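Local coordinates for uncharacterized protein SPO1766 (Silicibacter pomeroyi, PDB 3DNX), which is of unknown function but belongs to the MmcB-like family of the PDDEXK nuclease clan, suggesting a role in DNA repair, at residues Arg139-Ala142 against Leu143-Glu147. Residues are numbered along the deposited sequence; the frame is centred on the assembly and turned at random.
Sequences RLQA and LRDPE
The Q141 and D145 side chains run alongside each other, one turn apart, at the C-terminal end of helix 122-144. Their amide and carboxylate planes are turned 60° against each other. Two waters join the pair. One takes a hydrogen bond from Q141 NE2 at 3.0 Å and gives one to D145 OD2. The other donates to Q141 OE1 and, at 2.7 Å, to the backbone O of D145. The Q141 chain leaves with CG anti to the backbone N (chi1 -168°), and the bend at chi2 brings the amide alongside D145, with NE2 3.6 Å from D145 OD2. NE2 also hydrogen-bonds G148 O, just beyond the segment.

The tight part is the backbone. R144 N bonds L140 O at 3.0 Å, almost straight, and L143 N bonds R139 O at 3.2 Å. D145 N reaches Q141 O at 2.9 Å, but the bond is bent and weak. D145 is the first residue to depart from helical backbone angles, and P146 has no N-H to offer A142 O. Instead P146 CA makes a C-H...O contact with that oxygen at 3.2 Å.

L140 and R144 extend in the same direction, and L140 CD1 lies 3.9 Å from R144 CG, near the edge of the guanidinium. R139 makes little contact with 143-147 and packs on L140 of the second subunit. The solvent side is that of the exposed P146. The polar ends look to the second subunit: R144 NH1 and D145 OD2 form salt bridges with its E33 and R22, and Q141 OE1 hydrogen-bonds its R25. The arrangement is the C-terminal end of a helix, where the chain breaks at D145 and P146 follows, built into a dimer interface.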
ATOM      1  N   ARG A 139       6.121  -3.402  -2.962  1.00 30.67           N
ATOM      2  CA  ARG A 139       7.261  -3.543  -2.061  1.00 30.83           C
ATOM      3  C   ARG A 139       6.996  -4.548  -0.973  1.00 29.56           C
ATOM      4  O   ARG A 139       7.886  -5.273  -0.574  1.00 29.65           O
ATOM      5  CB  ARG A 139       7.612  -2.189  -1.401  1.00 31.76           C
ATOM      6  CG  ARG A 139       7.866  -1.079  -2.361  1.00 36.83           C
ATOM      7  CD  ARG A 139       9.121  -1.205  -3.081  1.00 42.45           C
ATOM      8  NE  ARG A 139       9.432   0.057  -3.770  1.00 48.18           N
ATOM      9  CZ  ARG A 139       8.962   0.428  -4.974  1.00 51.11           C
ATOM     10  NH1 ARG A 139       8.115  -0.343  -5.666  1.00 52.60           N
ATOM     11  NH2 ARG A 139       9.343   1.589  -5.490  1.00 52.86           N
ATOM     12  N   LEU A 140       5.791  -4.530  -0.427  1.00 29.38           N
ATOM     13  CA  LEU A 140       5.388  -5.494   0.591  1.00 28.94           C
ATOM     14  C   LEU A 140       5.477  -6.927   0.080  1.00 29.34           C
ATOM     15  O   LEU A 140       6.099  -7.801   0.713  1.00 30.12           O
ATOM     16  CB  LEU A 140       3.978  -5.192   1.040  1.00 28.19           C
ATOM     17  CG  LEU A 140       3.282  -6.130   2.029  1.00 28.63           C
ATOM     18  CD1 LEU A 140       4.129  -6.376   3.250  1.00 28.56           C
ATOM     19  CD2 LEU A 140       1.937  -5.518   2.371  1.00 27.13           C
ATOM     20  N   GLN A 141       4.890  -7.172  -1.093  1.00 28.89           N
ATOM     21  CA  GLN A 141       4.920  -8.516  -1.664  1.00 27.63           C
ATOM     22  C   GLN A 141       6.365  -9.005  -1.909  1.00 28.06           C
ATOM     23  O   GLN A 141       6.669 -10.156  -1.671  1.00 28.10           O
ATOM     24  CB  GLN A 141       4.037  -8.622  -2.920  1.00 27.43           C
ATOM     25  CG  GLN A 141       3.794 -10.081  -3.414  1.00 25.72           C
ATOM     26  CD  GLN A 141       4.831 -10.509  -4.438  1.00 28.91           C
ATOM     27  OE1 GLN A 141       5.710  -9.701  -4.807  1.00 30.24           O
ATOM     28  NE2 GLN A 141       4.765 -11.771  -4.890  1.00 24.05           N
ATOM     29  N   ALA A 142       7.230  -8.119  -2.374  1.00 29.36           N
ATOM     30  CA  ALA A 142       8.601  -8.452  -2.632  1.00 30.23           C
ATOM     31  C   ALA A 142       9.399  -8.800  -1.344  1.00 32.15           C
ATOM     32  O   ALA A 142      10.326  -9.617  -1.393  1.00 33.40           O
ATOM     33  CB  ALA A 142       9.254  -7.336  -3.402  1.00 29.95           C
ATOM     34  N   LEU A 143       9.075  -8.173  -0.217  1.00 32.96           N
ATOM     35  CA  LEU A 143       9.721  -8.492   1.060  1.00 34.03           C
ATOM     36  C   LEU A 143       9.224  -9.801   1.592  1.00 35.42           C
ATOM     37  O   LEU A 143      10.008 -10.626   2.045  1.00 35.86           O
ATOM     38  CB  LEU A 143       9.479  -7.384   2.096  1.00 33.87           C
ATOM     39  CG  LEU A 143      10.360  -6.160   2.016  1.00 35.13           C
ATOM     40  CD1 LEU A 143      10.038  -5.198   3.214  1.00 32.30           C
ATOM     41  CD2 LEU A 143      11.859  -6.542   1.972  1.00 35.34           C
ATOM     42  N   ARG A 144       7.922 -10.051   1.450  1.00 36.64           N
ATOM     43  CA  ARG A 144       7.337 -11.326   1.897  1.00 37.91           C
ATOM     44  C   ARG A 144       7.636 -12.532   1.045  1.00 37.87           C
ATOM     45  O   ARG A 144       7.615 -13.659   1.537  1.00 37.13           O
ATOM     46  CB  ARG A 144       5.831 -11.172   2.055  1.00 38.46           C
ATOM     47  CG  ARG A 144       5.495 -10.017   2.928  1.00 41.46           C
ATOM     48  CD  ARG A 144       4.348 -10.238   3.866  1.00 47.70           C
ATOM     49  NE  ARG A 144       3.164 -10.711   3.201  1.00 52.73           N
ATOM     50  CZ  ARG A 144       2.589 -11.906   3.396  1.00 57.69           C
ATOM     51  NH1 ARG A 144       1.513 -12.211   2.702  1.00 57.08           N
ATOM     52  NH2 ARG A 144       3.057 -12.805   4.273  1.00 60.85           N
ATOM     53  N   ASP A 145       7.943 -12.300  -0.237  1.00 36.79           N
ATOM     54  CA  ASP A 145       8.138 -13.368  -1.199  1.00 35.37           C
ATOM     55  C   ASP A 145       9.186 -12.872  -2.200  1.00 35.29           C
ATOM     56  O   ASP A 145       8.844 -12.533  -3.306  1.00 33.42           O
ATOM     57  CB  ASP A 145       6.791 -13.661  -1.880  1.00 35.26           C
ATOM     58  CG  ASP A 145       6.830 -14.810  -2.868  1.00 34.73           C
ATOM     59  OD1 ASP A 145       7.864 -15.526  -3.006  1.00 36.25           O
ATOM     60  OD2 ASP A 145       5.795 -14.990  -3.555  1.00 29.26           O
ATOM     61  N   PRO A 146      10.469 -12.842  -1.787  1.00 36.28           N
ATOM     62  CA  PRO A 146      11.561 -12.275  -2.580  1.00 35.81           C
ATOM     63  C   PRO A 146      11.662 -12.801  -4.015  1.00 35.40           C
ATOM     64  O   PRO A 146      11.979 -12.019  -4.930  1.00 34.44           O
ATOM     65  CB  PRO A 146      12.810 -12.634  -1.782  1.00 36.12           C
ATOM     66  CG  PRO A 146      12.347 -12.943  -0.402  1.00 37.43           C
ATOM     67  CD  PRO A 146      10.914 -13.283  -0.445  1.00 37.57           C
ATOM     68  N   GLU A 147      11.392 -14.099  -4.209  1.00 34.92           N
ATOM     69  CA  GLU A 147      11.546 -14.737  -5.537  1.00 35.23           C
ATOM     70  C   GLU A 147      10.281 -14.572  -6.388  1.00 33.11           C
ATOM     71  O   GLU A 147      10.302 -14.807  -7.592  1.00 33.59           O
ATOM     72  CB  GLU A 147      11.853 -16.246  -5.384  1.00 36.36           C
ATOM     73  CG  GLU A 147      13.327 -16.710  -5.116  1.00 42.38           C
ATOM     74  CD  GLU A 147      14.403 -15.617  -4.972  1.00 49.50           C
ATOM     75  OE1 GLU A 147      14.671 -14.903  -5.972  1.00 52.22           O
ATOM     76  OE2 GLU A 147      15.038 -15.517  -3.874  1.00 53.99           O
TER
HETATM   77  O   HOH W   1       3.407 -13.895  -3.357  1.00 22.76           O
HETATM   78  O   HOH W   2       8.074 -10.819  -5.214  1.00 25.74           O